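Local coordinates for glycosyltransferase (Streptomyces halstedii, PDB 3WAD), which is a glycosyltransferase of the GT-B fold, built from two Rossmann-like domains that face each other across a cleft, at residues N16-P19 with L20-L24; F96-Y99 with S100-E104; W157-M160 with R161-N165; L343-E346 with G347-E351. All coordinates share one frame; numbering follows the deposited sequence.

Overall arrangement
All four contacts are local, set along helices or at a helix start, and follow one another in the chain. Contacts 1 to 3 belong to the N-terminal half of the GT-B fold, contact 4 to the C-terminal half. Contacts 2 and 3 form one packing unit, with centres about 15 Å apart: Tyr-99 CB and Tyr-103 CE2 each lie 3.6 Å from Trp-157 CZ3. Contact 2 also meets contact 4 between the two halves, where Tyr-103 OH is 4.1 Å from Trp-344 CZ3, whereas contacts 3 and 4 come no nearer than about 5 Å between atoms. Contact 1 stands apart, its centre about 27 Å from those of contacts 2 and 3, and takes part in the subunit interface.

Contact 1 (N16-P19 with L20-L24); sequences NMVP and LAWAL
Ala-23 N donates to Pro-19 O at 2.8 Å, with an N-H...O angle of 167°. Two further i to i+4 bonds accompany it: Trp-22 N to Val-18 O at 2.9 Å and Ala-21 N to Met-17 O at 3.0 Å. Met-17 is the N-cap, and Pro-19 falls in the first turn, where the lack of an N-H breaks no helical bond. A water takes over where the regular pattern stops: it donates to Asn-16 O (2.8 Å from the water O) and accepts from Leu-20 N, linking a pair in i to i+4 spacing that is not joined directly, at the start of helix 18-27. This helix belongs to the beta-alpha-beta crossover between the neighbouring parallel strands 2-6 and 30-35 of the N-terminal Rossmann-like domain, and Met-17 and Ala-21 rest on Met-5 of the first strand. On another side of the helix Val-18 and Trp-22 run side by side. Val-18 CG1, nearly trans to the backbone N (chi1 155°), approaches Trp-22 CD1 at 4.2 Å, while Val-18 O lies at the indole edge, near the ring plane. Trp-22 NE1 donates to Ser-46 O, and the indole ring stacks on Trp-22 of the second subunit, against which Val-18 also packs.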
loop_
_atom_site.group_PDB
_atom_site.type_symbol
_atom_site.label_atom_id
_atom_site.label_comp_id
_atom_site.label_asym_id
_atom_site.label_seq_id
_atom_site.Cartn_x
_atom_site.Cartn_y
_atom_site.Cartn_z
ATOM N N ASN B 16 -3.095 -4.655 10.750
ATOM C CA ASN B 16 -3.840 -3.692 11.569
ATOM C C ASN B 16 -3.382 -2.200 11.260
ATOM O O ASN B 16 -4.198 -1.254 11.272
ATOM C CB ASN B 16 -3.616 -4.063 13.052
ATOM C CG ASN B 16 -4.297 -3.088 14.020
ATOM O OD1 ASN B 16 -3.643 -2.365 14.797
ATOM N ND2 ASN B 16 -5.596 -3.074 13.983
ATOM N N MET B 17 -2.080 -2.015 10.996
ATOM C CA MET B 17 -1.517 -0.670 10.749
ATOM C C MET B 17 -1.135 -0.359 9.320
ATOM O O MET B 17 -0.615 0.713 9.030
ATOM C CB MET B 17 -0.369 -0.394 11.683
ATOM C CG MET B 17 0.707 -1.415 11.762
ATOM S SD MET B 17 1.883 -1.019 13.169
ATOM C CE MET B 17 2.916 -0.854 11.909
ATOM N N VAL B 18 -1.499 -1.236 8.392
ATOM C CA VAL B 18 -1.143 -1.020 7.009
ATOM C C VAL B 18 -1.854 0.177 6.347
ATOM O O VAL B 18 -1.204 0.946 5.697
ATOM C CB VAL B 18 -1.273 -2.328 6.154
ATOM C CG1 VAL B 18 -1.512 -2.055 4.625
ATOM C CG2 VAL B 18 -0.027 -3.214 6.368
ATOM N N PRO B 19 -3.179 0.271 6.457
ATOM C CA PRO B 19 -3.950 1.400 5.908
ATOM C C PRO B 19 -3.424 2.731 6.520
ATOM O O PRO B 19 -3.137 3.657 5.785
ATOM C CB PRO B 19 -5.391 1.053 6.321
ATOM C CG PRO B 19 -5.356 -0.556 6.312
ATOM C CD PRO B 19 -4.073 -0.757 7.057
ATOM N N LEU B 20 -3.106 2.744 7.810
ATOM C CA LEU B 20 -2.517 3.990 8.422
ATOM C C LEU B 20 -1.101 4.334 7.857
ATOM O O LEU B 20 -0.842 5.478 7.479
ATOM C CB LEU B 20 -2.463 3.872 9.953
ATOM C CG LEU B 20 -1.901 5.159 10.590
ATOM C CD1 LEU B 20 -2.783 6.353 10.258
ATOM C CD2 LEU B 20 -1.642 5.087 12.027
ATOM N N ALA B 21 -0.196 3.371 7.792
ATOM C CA ALA B 21 1.006 3.542 6.982
ATOM C C ALA B 21 0.788 4.127 5.619
ATOM O O ALA B 21 1.475 5.120 5.235
ATOM C CB ALA B 21 1.837 2.270 6.898
ATOM N N TRP B 22 -0.089 3.522 4.838
ATOM C CA TRP B 22 -0.328 4.061 3.523
ATOM C C TRP B 22 -0.990 5.467 3.461
ATOM O O TRP B 22 -0.646 6.240 2.551
ATOM C CB TRP B 22 -1.152 3.101 2.681
ATOM C CG TRP B 22 -0.252 2.206 1.824
ATOM C CD1 TRP B 22 0.014 0.855 2.014
ATOM C CD2 TRP B 22 0.520 2.602 0.672
ATOM N NE1 TRP B 22 0.878 0.399 1.031
ATOM C CE2 TRP B 22 1.241 1.445 0.226
ATOM C CE3 TRP B 22 0.680 3.818 -0.027
ATOM C CZ2 TRP B 22 2.056 1.449 -0.924
ATOM C CZ3 TRP B 22 1.515 3.832 -1.177
ATOM C CH2 TRP B 22 2.181 2.636 -1.618
ATOM N N ALA B 23 -1.926 5.760 4.376
ATOM C CA ALA B 23 -2.508 7.142 4.530
ATOM C C ALA B 23 -1.381 8.144 4.796
ATOM O O ALA B 23 -1.294 9.153 4.099
ATOM C CB ALA B 23 -3.578 7.214 5.630
ATOM N N LEU B 24 -0.488 7.834 5.711
ATOM C CA LEU B 24 0.684 8.665 5.950
ATOM C C LEU B 24 1.596 8.794 4.707
ATOM O O LEU B 24 2.132 9.906 4.387
ATOM C CB LEU B 24 1.474 8.118 7.109
ATOM C CG LEU B 24 0.842 8.305 8.515
ATOM C CD1 LEU B 24 1.575 7.339 9.480
ATOM C CD2 LEU B 24 1.012 9.828 9.056
HETATM O O HOH W 1 -4.488 1.134 9.817
#

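Contact 2 (F96-Y99 with S100-E104); sequences FAQY and SQIYE
Helix 89-106 of the N-terminal domain carries Tyr-99 and Tyr-103 one turn apart, and their rings make the main side-chain contact here. The centroids are 5.4 Å apart and the planes are inclined at 45°, an oblique pairing. Tyr-99 CD2 comes to 3.6 Å from Tyr-103 CZ, and Tyr-99 CB lies over one face of the Tyr-103 ring, offset toward its rim. With CG anti to the carbonyl carbon (chi1 -71°), the Tyr-103 side chain runs back toward the preceding turn, which puts its CG only 3.2 Å from Tyr-99 O, the acceptor of Tyr-103 N. Ile-102 meets Tyr-99 differently: Ile-102 CD1 lies over a face of that ring, 4.0 Å from Tyr-99 CD2, and also touches CG of Gln-98, alongside which it runs. In the fold this helix packs against helices 156-168 and 179-188, with Ser-100 and Tyr-103 both touching Trp-183 of the latter. Ser-100 adds a bond from side chain to backbone, as serines in helices often do. Its OG sits between the backbone N and the carbonyl carbon (chi1 83°) and donates to Ala-97 O at 2.9 Å, from above the carbonyl plane. Gln-98 O accepts two N-H groups: Ile-102 N at 3.2 Å, and Gln-101 N at 3.0 Å through a weak, bent bond.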
loop_
_atom_site.group_PDB
_atom_site.type_symbol
_atom_site.label_atom_id
_atom_site.label_comp_id
_atom_site.label_asym_id
_atom_site.label_seq_id
_atom_site.Cartn_x
_atom_site.Cartn_y
_atom_site.Cartn_z
ATOM N N PHE B 96 1.029 -8.281 35.109
ATOM C CA PHE B 96 2.089 -7.422 34.639
ATOM C C PHE B 96 3.458 -8.069 34.677
ATOM O O PHE B 96 4.244 -7.927 33.718
ATOM C CB PHE B 96 2.101 -6.062 35.341
ATOM C CG PHE B 96 0.984 -5.176 34.946
ATOM C CD1 PHE B 96 0.324 -5.369 33.767
ATOM C CD2 PHE B 96 0.601 -4.106 35.764
ATOM C CE1 PHE B 96 -0.705 -4.553 33.384
ATOM C CE2 PHE B 96 -0.430 -3.254 35.359
ATOM C CZ PHE B 96 -1.095 -3.491 34.214
ATOM N N ALA B 97 3.745 -8.766 35.761
ATOM C CA ALA B 97 4.990 -9.534 35.865
ATOM C C ALA B 97 5.117 -10.567 34.756
ATOM O O ALA B 97 6.183 -10.672 34.156
ATOM C CB ALA B 97 5.156 -10.141 37.238
ATOM N N GLN B 98 4.041 -11.296 34.459
ATOM C CA GLN B 98 4.107 -12.329 33.425
ATOM C C GLN B 98 4.171 -11.775 32.003
ATOM O O GLN B 98 5.002 -12.214 31.231
ATOM C CB GLN B 98 2.900 -13.263 33.513
ATOM C CG GLN B 98 2.876 -14.372 32.430
ATOM C CD GLN B 98 1.520 -15.124 32.483
ATOM O OE1 GLN B 98 1.409 -16.126 33.169
ATOM N NE2 GLN B 98 0.497 -14.596 31.812
ATOM N N TYR B 99 3.330 -10.807 31.674
ATOM C CA TYR B 99 3.312 -10.300 30.347
ATOM C C TYR B 99 4.492 -9.385 30.028
ATOM O O TYR B 99 4.856 -9.222 28.872
ATOM C CB TYR B 99 2.043 -9.527 30.156
ATOM C CG TYR B 99 0.971 -10.446 29.734
ATOM C CD1 TYR B 99 0.056 -10.911 30.649
ATOM C CD2 TYR B 99 0.925 -10.912 28.411
ATOM C CE1 TYR B 99 -0.945 -11.784 30.261
ATOM C CE2 TYR B 99 -0.048 -11.788 28.001
ATOM C CZ TYR B 99 -0.979 -12.214 28.937
ATOM O OH TYR B 99 -1.944 -13.088 28.560
ATOM N N SER B 100 5.063 -8.792 31.068
ATOM C CA SER B 100 6.312 -8.086 30.898
ATOM C C SER B 100 7.371 -9.078 30.347
ATOM O O SER B 100 8.170 -8.707 29.501
ATOM C CB SER B 100 6.741 -7.377 32.187
ATOM O OG SER B 100 7.404 -8.347 32.998
ATOM N N GLN B 101 7.347 -10.342 30.759
ATOM C CA GLN B 101 8.314 -11.318 30.226
ATOM C C GLN B 101 8.006 -11.732 28.826
ATOM O O GLN B 101 8.883 -11.788 27.984
ATOM C CB GLN B 101 8.437 -12.534 31.134
ATOM C CG GLN B 101 9.118 -12.041 32.350
ATOM C CD GLN B 101 9.269 -13.070 33.403
ATOM O OE1 GLN B 101 8.537 -14.061 33.452
ATOM N NE2 GLN B 101 10.220 -12.816 34.305
ATOM N N ILE B 102 6.745 -12.054 28.582
ATOM C CA ILE B 102 6.317 -12.390 27.246
ATOM C C ILE B 102 6.591 -11.249 26.219
ATOM O O ILE B 102 7.002 -11.489 25.054
ATOM C CB ILE B 102 4.824 -12.690 27.283
ATOM C CG1 ILE B 102 4.617 -13.965 28.090
ATOM C CG2 ILE B 102 4.261 -12.771 25.844
ATOM C CD1 ILE B 102 3.153 -14.207 28.582
ATOM N N TYR B 103 6.354 -10.011 26.638
ATOM C CA TYR B 103 6.431 -8.926 25.666
ATOM C C TYR B 103 7.895 -8.614 25.421
ATOM O O TYR B 103 8.264 -8.239 24.327
ATOM C CB TYR B 103 5.664 -7.687 26.121
ATOM C CG TYR B 103 4.125 -7.855 26.092
ATOM C CD1 TYR B 103 3.513 -8.850 25.300
ATOM C CD2 TYR B 103 3.282 -7.007 26.887
ATOM C CE1 TYR B 103 2.123 -9.006 25.276
ATOM C CE2 TYR B 103 1.850 -7.176 26.877
ATOM C CZ TYR B 103 1.288 -8.154 26.051
ATOM O OH TYR B 103 -0.105 -8.327 26.009
ATOM N N GLU B 104 8.722 -8.849 26.435
ATOM C CA GLU B 104 10.142 -8.730 26.251
ATOM C C GLU B 104 10.647 -9.692 25.191
ATOM O O GLU B 104 11.449 -9.298 24.315
ATOM C CB GLU B 104 10.915 -8.933 27.552
ATOM C CG GLU B 104 12.455 -8.922 27.285
ATOM C CD GLU B 104 12.995 -7.543 26.963
ATOM O OE1 GLU B 104 12.264 -6.486 27.050
ATOM O OE2 GLU B 104 14.201 -7.525 26.568
#

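Contact 3 (W157-M160 with R161-N165); sequences WGRM and RDHFN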
loop_
_atom_site.group_PDB
_atom_site.type_symbol
_atom_site.label_atom_id
_atom_site.label_comp_id
_atom_site.label_asym_id
_atom_site.label_seq_id
_atom_site.Cartn_x
_atom_site.Cartn_y
_atom_site.Cartn_z
ATOM N N TRP B 157 -4.952 -3.677 28.121
ATOM C CA TRP B 157 -3.771 -3.374 28.912
ATOM C C TRP B 157 -3.993 -2.049 29.612
ATOM O O TRP B 157 -3.634 -1.924 30.783
ATOM C CB TRP B 157 -2.556 -3.256 27.973
ATOM C CG TRP B 157 -1.173 -3.177 28.601
ATOM C CD1 TRP B 157 -0.346 -2.074 28.642
ATOM C CD2 TRP B 157 -0.416 -4.269 29.176
ATOM N NE1 TRP B 157 0.863 -2.414 29.230
ATOM C CE2 TRP B 157 0.844 -3.744 29.568
ATOM C CE3 TRP B 157 -0.721 -5.599 29.485
ATOM C CZ2 TRP B 157 1.846 -4.536 30.167
ATOM C CZ3 TRP B 157 0.280 -6.418 30.073
ATOM C CH2 TRP B 157 1.559 -5.866 30.413
ATOM N N GLY B 158 -4.608 -1.078 28.898
ATOM C CA GLY B 158 -4.833 0.253 29.525
ATOM C C GLY B 158 -5.896 0.172 30.624
ATOM O O GLY B 158 -5.738 0.754 31.727
ATOM N N ARG B 159 -6.965 -0.583 30.328
ATOM C CA ARG B 159 -7.990 -0.906 31.345
ATOM C C ARG B 159 -7.398 -1.527 32.647
ATOM O O ARG B 159 -7.665 -1.069 33.777
ATOM C CB ARG B 159 -9.040 -1.837 30.724
ATOM C CG ARG B 159 -10.158 -2.270 31.714
ATOM C CD ARG B 159 -11.087 -3.324 31.081
ATOM N NE ARG B 159 -10.389 -4.569 30.794
ATOM C CZ ARG B 159 -10.129 -5.541 31.678
ATOM N NH1 ARG B 159 -10.521 -5.436 32.964
ATOM N NH2 ARG B 159 -9.488 -6.647 31.258
ATOM N N MET B 160 -6.544 -2.536 32.516
ATOM C CA MET B 160 -5.922 -3.077 33.695
ATOM C C MET B 160 -4.949 -2.031 34.295
ATOM O O MET B 160 -4.722 -2.003 35.511
ATOM C CB MET B 160 -5.099 -4.351 33.347
ATOM C CG MET B 160 -5.920 -5.468 32.679
ATOM S SD MET B 160 -6.651 -6.492 33.957
ATOM C CE MET B 160 -5.471 -7.826 33.924
ATOM N N ARG B 161 -4.266 -1.273 33.434
ATOM C CA ARG B 161 -3.240 -0.364 33.970
ATOM C C ARG B 161 -3.885 0.764 34.828
ATOM O O ARG B 161 -3.332 1.183 35.851
ATOM C CB ARG B 161 -2.411 0.269 32.852
ATOM C CG ARG B 161 -1.384 1.243 33.425
ATOM C CD ARG B 161 -0.380 0.465 34.214
ATOM N NE ARG B 161 0.845 1.229 34.474
ATOM C CZ ARG B 161 1.820 0.854 35.294
ATOM N NH1 ARG B 161 1.789 -0.355 35.871
ATOM N NH2 ARG B 161 2.906 1.650 35.469
ATOM N N ASP B 162 -5.022 1.238 34.370
ATOM C CA ASP B 162 -5.773 2.261 35.129
ATOM C C ASP B 162 -6.168 1.747 36.498
ATOM O O ASP B 162 -5.910 2.452 37.504
ATOM C CB ASP B 162 -6.966 2.737 34.359
ATOM C CG ASP B 162 -6.577 3.635 33.240
ATOM O OD1 ASP B 162 -5.390 4.126 33.174
ATOM O OD2 ASP B 162 -7.447 3.818 32.382
ATOM N N HIS B 163 -6.733 0.539 36.539
ATOM C CA HIS B 163 -7.109 -0.097 37.794
ATOM C C HIS B 163 -5.876 -0.194 38.663
ATOM O O HIS B 163 -5.938 0.191 39.831
ATOM C CB HIS B 163 -7.621 -1.532 37.625
ATOM C CG HIS B 163 -9.046 -1.656 37.195
ATOM N ND1 HIS B 163 -10.112 -1.395 38.030
ATOM C CD2 HIS B 163 -9.588 -2.101 36.033
ATOM C CE1 HIS B 163 -11.244 -1.595 37.380
ATOM N NE2 HIS B 163 -10.954 -2.038 36.169
ATOM N N PHE B 164 -4.791 -0.753 38.117
ATOM C CA PHE B 164 -3.563 -0.915 38.863
ATOM C C PHE B 164 -3.024 0.384 39.436
ATOM O O PHE B 164 -2.512 0.408 40.587
ATOM C CB PHE B 164 -2.456 -1.539 38.012
ATOM C CG PHE B 164 -1.242 -1.909 38.782
ATOM C CD1 PHE B 164 -1.249 -3.028 39.594
ATOM C CD2 PHE B 164 -0.083 -1.175 38.679
ATOM C CE1 PHE B 164 -0.118 -3.456 40.268
ATOM C CE2 PHE B 164 1.077 -1.562 39.378
ATOM C CZ PHE B 164 1.058 -2.698 40.171
ATOM N N ASN B 165 -3.111 1.463 38.639
ATOM C CA ASN B 165 -2.515 2.715 39.121
ATOM C C ASN B 165 -3.418 3.344 40.212
ATOM O O ASN B 165 -2.891 3.927 41.132
ATOM C CB ASN B 165 -2.265 3.757 38.008
ATOM C CG ASN B 165 -1.186 3.354 37.015
ATOM O OD1 ASN B 165 -0.271 2.605 37.317
ATOM N ND2 ASN B 165 -1.317 3.859 35.791
HETATM O O HOH W 2 -12.451 -3.640 34.098
#
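Backbone bonds between Gly-158 O and Asp-162 N (2.8 Å, N-H...O 162°), Trp-157 O and Arg-161 N, and Met-160 O and Phe-164 N (2.9 Å) define these two turns of helix 156-168 in the N-terminal domain. The fourth, from His-163 N to Arg-159 O, is weak at 3.3 Å, and His-163 CD2 approaches that same oxygen to 3.1 Å. By water, Arg-159 and His-163 are joined along the helix: Arg-159 NH1 donates to a water 2.9 Å away, lying in the guanidinium plane at its edge, and the water O is 3.0 Å from His-163 NE2. Arg-159 NH2 is held by Gln-156 and Glu-81, and His-163 ND1 by Arg-166. By packing, Met-160 CG sits over one face of the Arg-159 guanidinium, offset toward its rim. By charge, Arg-161, its CG anti to the backbone N (chi1 178°), sends its guanidinium to salt bridges with Glu-197 and Asp-178, and Asn-165 OD1 stands 3.3 Å above the centre of that group. Since Asn-165 ND2 also binds Glu-197, the two residues share an acid, and the carboxylates and the amide oxygen together probably favour the buried positive charge of Arg-161.

Contact 4 (L343-E346 with G347-E351); sequences LWDE and GYVAE
With CG set between its backbone N and carbonyl carbon (chi1 57°), Asp-345 brings its carboxylate group across the side chain of Val-349, where Asp-345 CG lies 4.0 Å from Val-349 CG2. That methyl is also 3.4 Å from Asp-345 O, so it packs against both the side chain and the backbone of the residue. Glu-346 is folded the other way along the chain: its sharp bend at chi2 (97°) carries the carboxylate back to the N-H groups of the residues before it. OE1 accepts from Trp-344 N at 2.8 Å, on the syn side but out of the carboxylate plane, and weakly from Asp-345 N at 3.1 Å, while OE2 takes a weak bond from Leu-343 N. These bonds, one sound and two weak, tie the carboxylate to the backbone of the loop just before helix 346-355, the crossover helix between the parallel strands 336-338 and 359-361 of the C-terminal Rossmann-like domain. Asp-345 is the N-cap of that helix, yet its carboxylate makes no capping bond; it is engaged by Arg-326 in a salt bridge and by Leu-154 N. The latter bond, with those of Trp-344 to Leu-154 and Gln-156, ties the helix start to the N-terminal half of the molecule. Backbone bonds open the first turn. Asp-345 O accepts from Val-349 N at 3.0 Å (N-H...O 171°) and weakly from Tyr-348 N, and Glu-346 O accepts from Ala-350 N at 2.9 Å. Glu-346 N is buried with no partner in the model.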
loop_
_atom_site.group_PDB
_atom_site.type_symbol
_atom_site.label_atom_id
_atom_site.label_comp_id
_atom_site.label_asym_id
_atom_site.label_seq_id
_atom_site.Cartn_x
_atom_site.Cartn_y
_atom_site.Cartn_z
ATOM N N LEU B 343 -8.776 -14.943 22.594
ATOM C CA LEU B 343 -7.394 -14.479 22.437
ATOM C C LEU B 343 -7.198 -13.039 22.947
ATOM O O LEU B 343 -6.110 -12.696 23.357
ATOM C CB LEU B 343 -6.943 -14.533 20.990
ATOM C CG LEU B 343 -6.394 -15.847 20.430
ATOM C CD1 LEU B 343 -7.365 -16.908 20.692
ATOM C CD2 LEU B 343 -6.128 -15.693 18.923
ATOM N N TRP B 344 -8.220 -12.206 22.903
ATOM C CA TRP B 344 -7.998 -10.787 23.268
ATOM C C TRP B 344 -9.231 -10.138 23.895
ATOM O O TRP B 344 -9.246 -9.843 25.092
ATOM C CB TRP B 344 -7.463 -9.979 22.053
ATOM C CG TRP B 344 -7.077 -8.628 22.487
ATOM C CD1 TRP B 344 -7.739 -7.466 22.197
ATOM C CD2 TRP B 344 -5.957 -8.280 23.345
ATOM N NE1 TRP B 344 -7.098 -6.387 22.837
ATOM C CE2 TRP B 344 -6.029 -6.892 23.579
ATOM C CE3 TRP B 344 -4.949 -9.040 24.000
ATOM C CZ2 TRP B 344 -5.117 -6.241 24.372
ATOM C CZ3 TRP B 344 -4.021 -8.403 24.771
ATOM C CH2 TRP B 344 -4.106 -6.990 24.964
ATOM N N ASP B 345 -10.265 -9.942 23.097
ATOM C CA ASP B 345 -11.449 -9.169 23.507
ATOM C C ASP B 345 -12.713 -9.698 22.876
ATOM O O ASP B 345 -13.747 -9.016 22.915
ATOM C CB ASP B 345 -11.321 -7.695 23.068
ATOM C CG ASP B 345 -11.109 -7.561 21.562
ATOM O OD1 ASP B 345 -10.911 -6.423 21.064
ATOM O OD2 ASP B 345 -11.173 -8.615 20.876
ATOM N N GLU B 346 -12.648 -10.883 22.277
ATOM C CA GLU B 346 -13.739 -11.313 21.441
ATOM C C GLU B 346 -15.038 -11.511 22.232
ATOM O O GLU B 346 -16.128 -11.219 21.711
ATOM C CB GLU B 346 -13.373 -12.613 20.701
ATOM C CG GLU B 346 -12.164 -12.505 19.854
ATOM C CD GLU B 346 -10.954 -13.030 20.591
ATOM O OE1 GLU B 346 -10.689 -12.697 21.769
ATOM O OE2 GLU B 346 -10.273 -13.850 19.982
ATOM N N GLY B 347 -14.946 -12.007 23.457
ATOM C CA GLY B 347 -16.137 -12.302 24.297
ATOM C C GLY B 347 -16.882 -11.004 24.602
ATOM O O GLY B 347 -18.097 -10.870 24.420
ATOM N N TYR B 348 -16.110 -10.011 24.993
ATOM C CA TYR B 348 -16.636 -8.777 25.505
ATOM C C TYR B 348 -17.204 -7.949 24.366
ATOM O O TYR B 348 -18.292 -7.401 24.488
ATOM C CB TYR B 348 -15.551 -8.029 26.268
ATOM C CG TYR B 348 -16.026 -6.670 26.750
ATOM C CD1 TYR B 348 -16.357 -6.494 28.074
ATOM C CD2 TYR B 348 -16.127 -5.576 25.870
ATOM C CE1 TYR B 348 -16.739 -5.271 28.540
ATOM C CE2 TYR B 348 -16.507 -4.350 26.313
ATOM C CZ TYR B 348 -16.841 -4.217 27.651
ATOM O OH TYR B 348 -17.208 -3.025 28.143
ATOM N N VAL B 349 -16.499 -7.896 23.238
ATOM C CA VAL B 349 -17.020 -7.190 22.066
ATOM C C VAL B 349 -18.244 -7.931 21.499
ATOM O O VAL B 349 -19.196 -7.300 21.035
ATOM C CB VAL B 349 -15.959 -7.063 21.017
ATOM C CG1 VAL B 349 -16.561 -6.586 19.655
ATOM C CG2 VAL B 349 -14.847 -6.078 21.525
ATOM N N ALA B 350 -18.234 -9.273 21.557
ATOM C CA ALA B 350 -19.404 -10.017 21.065
ATOM C C ALA B 350 -20.705 -9.560 21.779
ATOM O O ALA B 350 -21.729 -9.318 21.137
ATOM C CB ALA B 350 -19.228 -11.523 21.178
ATOM N N GLU B 351 -20.617 -9.364 23.091
ATOM C CA GLU B 351 -21.806 -8.972 23.871
ATOM C C GLU B 351 -22.238 -7.584 23.527
ATOM O O GLU B 351 -23.433 -7.339 23.446
ATOM C CB GLU B 351 -21.481 -9.054 25.334
ATOM C CG GLU B 351 -22.600 -9.421 26.227
ATOM C CD GLU B 351 -21.949 -10.021 27.467
ATOM O OE1 GLU B 351 -20.814 -10.560 27.254
ATOM O OE2 GLU B 351 -22.491 -9.917 28.609
#